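Local coordinates for protein NADP-dependent glyceraldehyde-3-phosphate dehydrogenase (Bacillus halodurans, PDB 3PRL) that probably oxidises glyceraldehyde 3-phosphate with NADP+ and without phosphorylation, as a member of the aldehyde dehydrogenase family, at residues R68-R73 / E123-N128; G323-E326 / T332-I335; A114-H119 / P165-A170. One frame throughout, in Å; residues are numbered along the deposited sequence.

Contacts 1 and 2 lie on opposite sides of the subunit's centre, with contact 3 nearer the middle. Contacts 1 and 3 share helix 103-124, and their centres lie 18 Å apart. Contact 1, partly buried and away from the annotated sites, meets two other subunits; contact 3 is buried, and a further subunit packs on Ile116. In contact 3 the side chain of Asn167 is about 8 Å from that of Glu259, the predicted active-site residue, and that of Ala170 about 9 Å from that of Ser160, which binds NADP+. In contact 2 the side chain of Thr332 lies about 9 Å from that of Phe162, another NADP+-binding residue. Its centre is 23 Å from that of contact 3.

Contact 1: R68-R73 / E123-N128; sequences RPIHER and EALRLN
Ile70 extends its longer branch toward Ala124 and Leu125, and most of the contact is made along that branch. With CG1 anti to the backbone N (chi1 169°), the branch leads away from its own helix. Its terminal CD1 stops 4.0 Å from CB of Ala124 and about equally far from the Ala124 carbonyl oxygen. One atom further back, CG1 of Ile70 meets CD2 of Leu125 at 4.1 Å. The Ile70 and Leu125 side chains cross obliquely and approach most closely through this pair of atoms. The same CD2 of Leu125 also comes within 4.3 Å of CA of His71, while the imidazole of His71 leads away from the leucine.

The contact sets the first turn of helix 70-86, with Pro69 at its N-cap position, against the segment by which helix 103-124 passes into strand 129-133. Ala124 to Leu127 form a type I turn there, and the strand beyond it belongs to the antiparallel arm used for oligomerisation in aldehyde dehydrogenases. A second subunit closes on both segments: Asp135 of that chain accepts a hydrogen bond from the backbone N of His71, and its Gln136 bonds to Leu125 O.

On the flank turned away from Leu125, Arg68 folds back along the helix start. Its NE forms a salt bridge to OE1 of Glu72 at 2.7 Å, with OE1 10° out of the guanidinium plane and the N-H arriving nearly along the C-O axis of that oxygen. NH2 of Arg68 adds a weak bond to the same oxygen.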
loop_
_atom_site.group_PDB
_atom_site.type_symbol
_atom_site.label_atom_id
_atom_site.label_comp_id
_atom_site.label_asym_id
_atom_site.label_seq_id
_atom_site.Cartn_x
_atom_site.Cartn_y
_atom_site.Cartn_z
ATOM N N ARG D 68 -17.262 18.546 2.636
ATOM C CA ARG D 68 -17.696 18.355 1.247
ATOM C C ARG D 68 -17.228 17.005 0.697
ATOM O O ARG D 68 -16.068 16.620 0.900
ATOM C CB ARG D 68 -17.192 19.469 0.333
ATOM C CG ARG D 68 -17.580 20.872 0.772
ATOM C CD ARG D 68 -18.999 21.214 0.374
ATOM N NE ARG D 68 -19.142 21.412 -1.069
ATOM C CZ ARG D 68 -18.686 22.471 -1.732
ATOM N NH1 ARG D 68 -18.038 23.432 -1.089
ATOM N NH2 ARG D 68 -18.880 22.567 -3.044
ATOM N N PRO D 69 -18.128 16.281 -0.003
ATOM C CA PRO D 69 -17.706 15.039 -0.665
ATOM C C PRO D 69 -16.385 15.260 -1.417
ATOM O O PRO D 69 -16.278 16.189 -2.222
ATOM C CB PRO D 69 -18.855 14.759 -1.644
ATOM C CG PRO D 69 -20.061 15.349 -0.978
ATOM C CD PRO D 69 -19.570 16.550 -0.191
ATOM N N ILE D 70 -15.390 14.424 -1.123
ATOM C CA ILE D 70 -14.056 14.518 -1.741
ATOM C C ILE D 70 -14.103 14.779 -3.261
ATOM O O ILE D 70 -13.338 15.609 -3.777
ATOM C CB ILE D 70 -13.155 13.288 -1.360
ATOM C CG1 ILE D 70 -11.864 13.230 -2.196
ATOM C CG2 ILE D 70 -13.925 11.992 -1.461
ATOM C CD1 ILE D 70 -10.683 14.027 -1.600
ATOM N N HIS D 71 -15.008 14.111 -3.972
ATOM C CA HIS D 71 -15.159 14.389 -5.403
ATOM C C HIS D 71 -15.443 15.878 -5.693
ATOM O O HIS D 71 -14.985 16.405 -6.695
ATOM C CB HIS D 71 -16.137 13.434 -6.117
ATOM C CG HIS D 71 -17.585 13.741 -5.890
ATOM N ND1 HIS D 71 -18.248 14.745 -6.561
ATOM C CD2 HIS D 71 -18.507 13.149 -5.095
ATOM C CE1 HIS D 71 -19.507 14.777 -6.169
ATOM N NE2 HIS D 71 -19.690 13.817 -5.281
ATOM N N GLU D 72 -16.158 16.549 -4.791
ATOM C CA GLU D 72 -16.436 17.984 -4.930
ATOM C C GLU D 72 -15.181 18.826 -4.693
ATOM O O GLU D 72 -15.027 19.902 -5.284
ATOM C CB GLU D 72 -17.561 18.439 -3.989
ATOM C CG GLU D 72 -18.971 17.926 -4.366
ATOM C CD GLU D 72 -20.075 18.468 -3.452
ATOM O OE1 GLU D 72 -19.926 19.591 -2.915
ATOM O OE2 GLU D 72 -21.105 17.769 -3.282
ATOM N N ARG D 73 -14.288 18.344 -3.831
ATOM C CA ARG D 73 -13.021 19.039 -3.631
ATOM C C ARG D 73 -12.105 18.895 -4.853
ATOM O O ARG D 73 -11.425 19.857 -5.222
ATOM C CB ARG D 73 -12.350 18.604 -2.334
ATOM C CG ARG D 73 -13.155 18.997 -1.088
ATOM C CD ARG D 73 -12.324 18.931 0.192
ATOM N NE ARG D 73 -11.939 17.562 0.526
ATOM C CZ ARG D 73 -12.377 16.872 1.574
ATOM N NH1 ARG D 73 -13.218 17.415 2.444
ATOM N NH2 ARG D 73 -11.959 15.631 1.754
ATOM N N GLU D 123 -4.776 12.092 -7.134
ATOM C CA GLU D 123 -4.080 11.403 -6.044
ATOM C C GLU D 123 -4.873 11.443 -4.737
ATOM O O GLU D 123 -4.830 10.493 -3.942
ATOM C CB GLU D 123 -2.673 11.954 -5.852
ATOM C CG GLU D 123 -1.757 11.068 -5.003
ATOM C CD GLU D 123 -1.371 9.756 -5.682
ATOM O OE1 GLU D 123 -1.466 8.705 -5.032
ATOM O OE2 GLU D 123 -0.967 9.768 -6.860
ATOM N N ALA D 124 -5.617 12.528 -4.530
ATOM C CA ALA D 124 -6.447 12.654 -3.337
ATOM C C ALA D 124 -7.602 11.649 -3.343
ATOM O O ALA D 124 -7.911 11.036 -2.313
ATOM C CB ALA D 124 -6.956 14.062 -3.177
ATOM N N LEU D 125 -8.218 11.481 -4.507
ATOM C CA LEU D 125 -9.251 10.465 -4.722
ATOM C C LEU D 125 -8.794 9.058 -4.332
ATOM O O LEU D 125 -9.617 8.165 -4.124
ATOM C CB LEU D 125 -9.647 10.417 -6.193
ATOM C CG LEU D 125 -10.603 11.452 -6.786
ATOM C CD1 LEU D 125 -10.935 11.013 -8.196
ATOM C CD2 LEU D 125 -11.876 11.643 -5.930
ATOM N N ARG D 126 -7.490 8.849 -4.246
ATOM C CA ARG D 126 -6.994 7.500 -3.989
ATOM C C ARG D 126 -6.365 7.284 -2.618
ATOM O O ARG D 126 -5.687 6.276 -2.391
ATOM C CB ARG D 126 -6.055 7.077 -5.111
ATOM C CG ARG D 126 -6.824 6.656 -6.323
ATOM C CD ARG D 126 -6.212 7.160 -7.579
ATOM N NE ARG D 126 -7.063 6.856 -8.719
ATOM C CZ ARG D 126 -7.752 7.750 -9.425
ATOM N NH1 ARG D 126 -7.735 9.037 -9.108
ATOM N NH2 ARG D 126 -8.493 7.334 -10.446
ATOM N N LEU D 127 -6.591 8.219 -1.700
ATOM C CA LEU D 127 -6.107 8.034 -0.342
ATOM C C LEU D 127 -7.085 7.143 0.410
ATOM O O LEU D 127 -8.042 7.619 1.020
ATOM C CB LEU D 127 -5.898 9.368 0.375
ATOM C CG LEU D 127 -5.001 10.409 -0.294
ATOM C CD1 LEU D 127 -4.693 11.487 0.726
ATOM C CD2 LEU D 127 -3.707 9.832 -0.833
ATOM N N ASN D 128 -6.852 5.838 0.326
ATOM C CA ASN D 128 -7.744 4.846 0.917
ATOM C C ASN D 128 -7.429 4.683 2.403
ATOM O O ASN D 128 -6.279 4.861 2.824
ATOM C CB ASN D 128 -7.566 3.497 0.210
ATOM C CG ASN D 128 -8.071 3.506 -1.237
ATOM O OD1 ASN D 128 -8.833 4.380 -1.644
ATOM N ND2 ASN D 128 -7.671 2.492 -2.005
#

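Contact 2: G323-E326 / T332-I335; sequences GSPE and TPVI
The methyl group of Thr332 lies against the backbone of Gly323, Ser324 and Pro325, where two parts of one long connection in the catalytic domain of the aldehyde dehydrogenase fold come together. This connection, irregular in these two segments, runs from helix 303-317 to helix 337-352 and doubles back on itself, and a backbone hydrogen bond joins Gly323 to Ile331, the residue before Thr332.

The tight part is centred on the carbonyl oxygen of Gly323. CG2 of Thr332 comes within 3.2 Å of Gly323 O, and the CA of Thr332 makes a C-H...O contact with the same oxygen at 3.3 Å, with an angle of 153° at the hydrogen. CD of Pro333 is 3.5 Å from Gly323 O, so that several carbons of the opposite segment crowd round this oxygen. The methyl reaches further along the chain as well, to 3.4 Å from the backbone N of Pro325.

Rotation about the CA-CB bond of Thr332 (chi1 48°) sets CG2 anti to its own carbonyl carbon, on the side of Gly323, and leaves OG1 to hydrogen-bond with the backbone oxygen of Ala100. The hydroxyl is thereby tied to a different part of the subunit from the methyl.

The looser side belongs to the partly exposed Ser324 and Glu326. The CB of Ser324 points away from Thr332, and Glu326 makes no contact with the second segment, bordering helix 88-98 at His97. Pro325, between Ser324 and Glu326 in sequence, is buried, its ring resting on Ala35 and Met96. Where it faces the second segment, the Pro325 and Pro333 side chains cross at about a right angle, with the CD atoms of Pro325 and Pro333 4.0 Å apart.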
loop_
_atom_site.group_PDB
_atom_site.type_symbol
_atom_site.label_atom_id
_atom_site.label_comp_id
_atom_site.label_asym_id
_atom_site.label_seq_id
_atom_site.Cartn_x
_atom_site.Cartn_y
_atom_site.Cartn_z
ATOM N N GLY D 323 20.299 38.171 -22.385
ATOM C CA GLY D 323 19.369 39.276 -22.666
ATOM C C GLY D 323 18.126 39.322 -21.794
ATOM O O GLY D 323 18.133 38.842 -20.652
ATOM N N SER D 324 17.053 39.901 -22.336
ATOM C CA SER D 324 15.784 40.052 -21.599
ATOM C C SER D 324 14.828 38.819 -21.628
ATOM O O SER D 324 14.882 37.996 -22.557
ATOM C CB SER D 324 15.064 41.324 -22.063
ATOM O OG SER D 324 14.523 41.170 -23.356
ATOM N N PRO D 325 13.964 38.673 -20.590
ATOM C CA PRO D 325 13.024 37.539 -20.532
ATOM C C PRO D 325 12.060 37.430 -21.723
ATOM O O PRO D 325 11.668 36.322 -22.099
ATOM C CB PRO D 325 12.239 37.785 -19.224
ATOM C CG PRO D 325 12.569 39.209 -18.819
ATOM C CD PRO D 325 13.952 39.441 -19.331
ATOM N N GLU D 326 11.694 38.569 -22.298
ATOM C CA GLU D 326 10.759 38.624 -23.414
ATOM C C GLU D 326 11.360 37.951 -24.645
ATOM O O GLU D 326 10.659 37.299 -25.412
ATOM C CB GLU D 326 10.379 40.071 -23.733
ATOM C CG GLU D 326 9.968 40.920 -22.522
ATOM C CD GLU D 326 11.136 41.674 -21.901
ATOM O OE1 GLU D 326 11.193 42.921 -22.031
ATOM O OE2 GLU D 326 12.010 41.027 -21.297
ATOM N N THR D 332 18.965 35.448 -18.264
ATOM C CA THR D 332 18.332 36.750 -18.076
ATOM C C THR D 332 18.822 37.394 -16.777
ATOM O O THR D 332 19.593 36.766 -16.030
ATOM C CB THR D 332 16.782 36.667 -18.129
ATOM O OG1 THR D 332 16.303 35.606 -17.293
ATOM C CG2 THR D 332 16.315 36.434 -19.562
ATOM N N PRO D 333 18.376 38.638 -16.498
ATOM C CA PRO D 333 18.822 39.345 -15.301
ATOM C C PRO D 333 18.409 38.637 -14.011
ATOM O O PRO D 333 17.347 38.003 -13.951
ATOM C CB PRO D 333 18.117 40.706 -15.412
ATOM C CG PRO D 333 17.737 40.836 -16.854
ATOM C CD PRO D 333 17.421 39.451 -17.276
ATOM N N VAL D 334 19.264 38.724 -12.996
ATOM C CA VAL D 334 18.952 38.157 -11.695
ATOM C C VAL D 334 17.970 39.069 -10.969
ATOM O O VAL D 334 17.834 40.243 -11.302
ATOM C CB VAL D 334 20.210 37.845 -10.838
ATOM C CG1 VAL D 334 21.004 36.694 -11.456
ATOM C CG2 VAL D 334 21.080 39.082 -10.659
ATOM N N ILE D 335 17.294 38.506 -9.979
ATOM C CA ILE D 335 16.124 39.123 -9.351
ATOM C C ILE D 335 16.288 40.589 -8.906
ATOM O O ILE D 335 15.393 41.395 -9.130
ATOM C CB ILE D 335 15.602 38.228 -8.189
ATOM C CG1 ILE D 335 14.133 38.540 -7.840
ATOM C CG2 ILE D 335 16.536 38.316 -6.991
ATOM C CD1 ILE D 335 13.165 38.372 -9.003
#

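Contact 3: A114-H119 / P165-A170; sequences ADIIRH and PVNLAA
Ile117 reaches Ala170 with the end of its longer branch, and Ile116, one residue earlier, reaches Asn167 in the same way. The first of these side chains can be traced outward. CB of Ile117 sits beyond contact distance of the other helix. From it, CG1 leaves anti to the carbonyl carbon (chi1 -67°) and comes to 4.0 Å from the Ala170 methyl. The next atom, CD1 of Ile117, closes to 3.8 Å from CB of Ala170, so two successive carbons of the branch lie against one small methyl group. The same isoleucine also packs on Leu77 and Leu84 of helix 70-86, and is thus shared by two neighbours.

The Ile116 branch ends in a methyl that meets a polar group. Its CD1 lies beyond the amide of Asn167, displaced from the amide plane, 3.6 Å from ND2 of Asn167 and 3.7 Å from OD1 of Asn167. The two side chains cross at about a right angle, and no hydrogen bond joins the segments. Asn167 turns its CG anti to the backbone N (chi1 -163°), which carries the amide toward helix 103-124. OE2 of Glu109, earlier on helix 103-124, holds the start of helix 167-178 through the backbone N-H groups of Val166 and Asn167.

Arg118 forms salt bridges with Asp115, weakly through NH1, and with Glu85 of helix 70-86, through NH2. Through Ile116 and Ile117, helix 103-124 packs on helix 167-178, which links the parallel strands 144-159 and 182-186 in a beta-alpha-beta crossover of the Rossmann-like cofactor-binding domain of aldehyde dehydrogenases.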
loop_
_atom_site.group_PDB
_atom_site.type_symbol
_atom_site.label_atom_id
_atom_site.label_comp_id
_atom_site.label_asym_id
_atom_site.label_seq_id
_atom_site.Cartn_x
_atom_site.Cartn_y
_atom_site.Cartn_z
ATOM N N ALA D 114 -0.861 23.457 -13.848
ATOM C CA ALA D 114 -2.158 22.789 -14.058
ATOM C C ALA D 114 -2.006 21.281 -14.088
ATOM O O ALA D 114 -2.880 20.545 -13.629
ATOM C CB ALA D 114 -2.850 23.287 -15.340
ATOM N N ASP D 115 -0.875 20.829 -14.609
ATOM C CA ASP D 115 -0.538 19.418 -14.595
ATOM C C ASP D 115 -0.347 18.893 -13.176
ATOM O O ASP D 115 -0.793 17.777 -12.873
ATOM C CB ASP D 115 0.706 19.151 -15.430
ATOM C CG ASP D 115 0.456 19.301 -16.922
ATOM O OD1 ASP D 115 -0.724 19.331 -17.361
ATOM O OD2 ASP D 115 1.453 19.375 -17.661
ATOM N N ILE D 116 0.297 19.683 -12.312
ATOM C CA ILE D 116 0.461 19.314 -10.898
ATOM C C ILE D 116 -0.864 19.327 -10.139
ATOM O O ILE D 116 -1.109 18.453 -9.288
ATOM C CB ILE D 116 1.495 20.217 -10.151
ATOM C CG1 ILE D 116 2.924 19.849 -10.547
ATOM C CG2 ILE D 116 1.394 20.038 -8.653
ATOM C CD1 ILE D 116 3.893 21.056 -10.510
ATOM N N ILE D 117 -1.710 20.305 -10.435
ATOM C CA ILE D 117 -3.002 20.436 -9.785
ATOM C C ILE D 117 -3.939 19.268 -10.158
ATOM O O ILE D 117 -4.658 18.756 -9.298
ATOM C CB ILE D 117 -3.645 21.811 -10.095
ATOM C CG1 ILE D 117 -2.830 22.940 -9.438
ATOM C CG2 ILE D 117 -5.126 21.872 -9.679
ATOM C CD1 ILE D 117 -3.088 24.282 -10.027
ATOM N N ARG D 118 -3.924 18.840 -11.424
ATOM C CA ARG D 118 -4.797 17.729 -11.836
ATOM C C ARG D 118 -4.357 16.410 -11.210
ATOM O O ARG D 118 -5.177 15.658 -10.704
ATOM C CB ARG D 118 -4.884 17.624 -13.356
ATOM C CG ARG D 118 -5.580 18.812 -13.984
ATOM C CD ARG D 118 -6.173 18.447 -15.306
ATOM N NE ARG D 118 -6.023 19.533 -16.260
ATOM C CZ ARG D 118 -4.974 19.674 -17.061
ATOM N NH1 ARG D 118 -3.973 18.790 -17.025
ATOM N NH2 ARG D 118 -4.929 20.700 -17.904
ATOM N N HIS D 119 -3.054 16.162 -11.224
ATOM C CA HIS D 119 -2.464 14.929 -10.701
ATOM C C HIS D 119 -2.596 14.800 -9.189
ATOM O O HIS D 119 -2.719 13.688 -8.674
ATOM C CB HIS D 119 -1.003 14.846 -11.108
ATOM C CG HIS D 119 -0.452 13.459 -11.068
ATOM N ND1 HIS D 119 -0.426 12.637 -12.174
ATOM C CD2 HIS D 119 0.078 12.742 -10.051
ATOM C CE1 HIS D 119 0.106 11.477 -11.841
ATOM N NE2 HIS D 119 0.414 11.513 -10.559
ATOM N N PRO D 165 6.584 31.374 -8.882
ATOM C CA PRO D 165 5.513 32.020 -8.129
ATOM C C PRO D 165 4.089 31.529 -8.482
ATOM O O PRO D 165 3.115 31.988 -7.890
ATOM C CB PRO D 165 5.703 33.486 -8.491
ATOM C CG PRO D 165 6.219 33.444 -9.893
ATOM C CD PRO D 165 7.029 32.193 -10.031
ATOM N N VAL D 166 3.976 30.624 -9.445
ATOM C CA VAL D 166 2.713 29.964 -9.731
ATOM C C VAL D 166 2.917 28.499 -9.345
ATOM O O VAL D 166 2.212 27.966 -8.485
ATOM C CB VAL D 166 2.264 30.211 -11.227
ATOM C CG1 VAL D 166 1.040 29.422 -11.590
ATOM C CG2 VAL D 166 1.953 31.684 -11.426
ATOM N N ASN D 167 3.948 27.886 -9.913
ATOM C CA ASN D 167 4.282 26.480 -9.653
ATOM C C ASN D 167 4.458 26.093 -8.179
ATOM O O ASN D 167 3.817 25.152 -7.704
ATOM C CB ASN D 167 5.530 26.100 -10.459
ATOM C CG ASN D 167 5.713 24.612 -10.580
ATOM O OD1 ASN D 167 6.107 23.944 -9.620
ATOM N ND2 ASN D 167 5.424 24.074 -11.764
ATOM N N LEU D 168 5.321 26.816 -7.456
ATOM C CA LEU D 168 5.636 26.488 -6.068
ATOM C C LEU D 168 4.579 27.021 -5.101
ATOM O O LEU D 168 4.536 26.622 -3.932
ATOM C CB LEU D 168 7.044 26.986 -5.694
ATOM C CG LEU D 168 8.232 26.402 -6.474
ATOM C CD1 LEU D 168 9.525 26.898 -5.885
ATOM C CD2 LEU D 168 8.195 24.890 -6.493
ATOM N N ALA D 169 3.703 27.891 -5.604
ATOM C CA ALA D 169 2.501 28.290 -4.872
ATOM C C ALA D 169 1.368 27.226 -4.933
ATOM O O ALA D 169 0.924 26.713 -3.898
ATOM C CB ALA D 169 2.023 29.643 -5.374
ATOM N N ALA D 170 0.921 26.887 -6.142
ATOM C CA ALA D 170 -0.062 25.799 -6.356
ATOM C C ALA D 170 0.349 24.413 -5.827
ATOM O O ALA D 170 -0.496 23.611 -5.432
ATOM C CB ALA D 170 -0.402 25.695 -7.803
#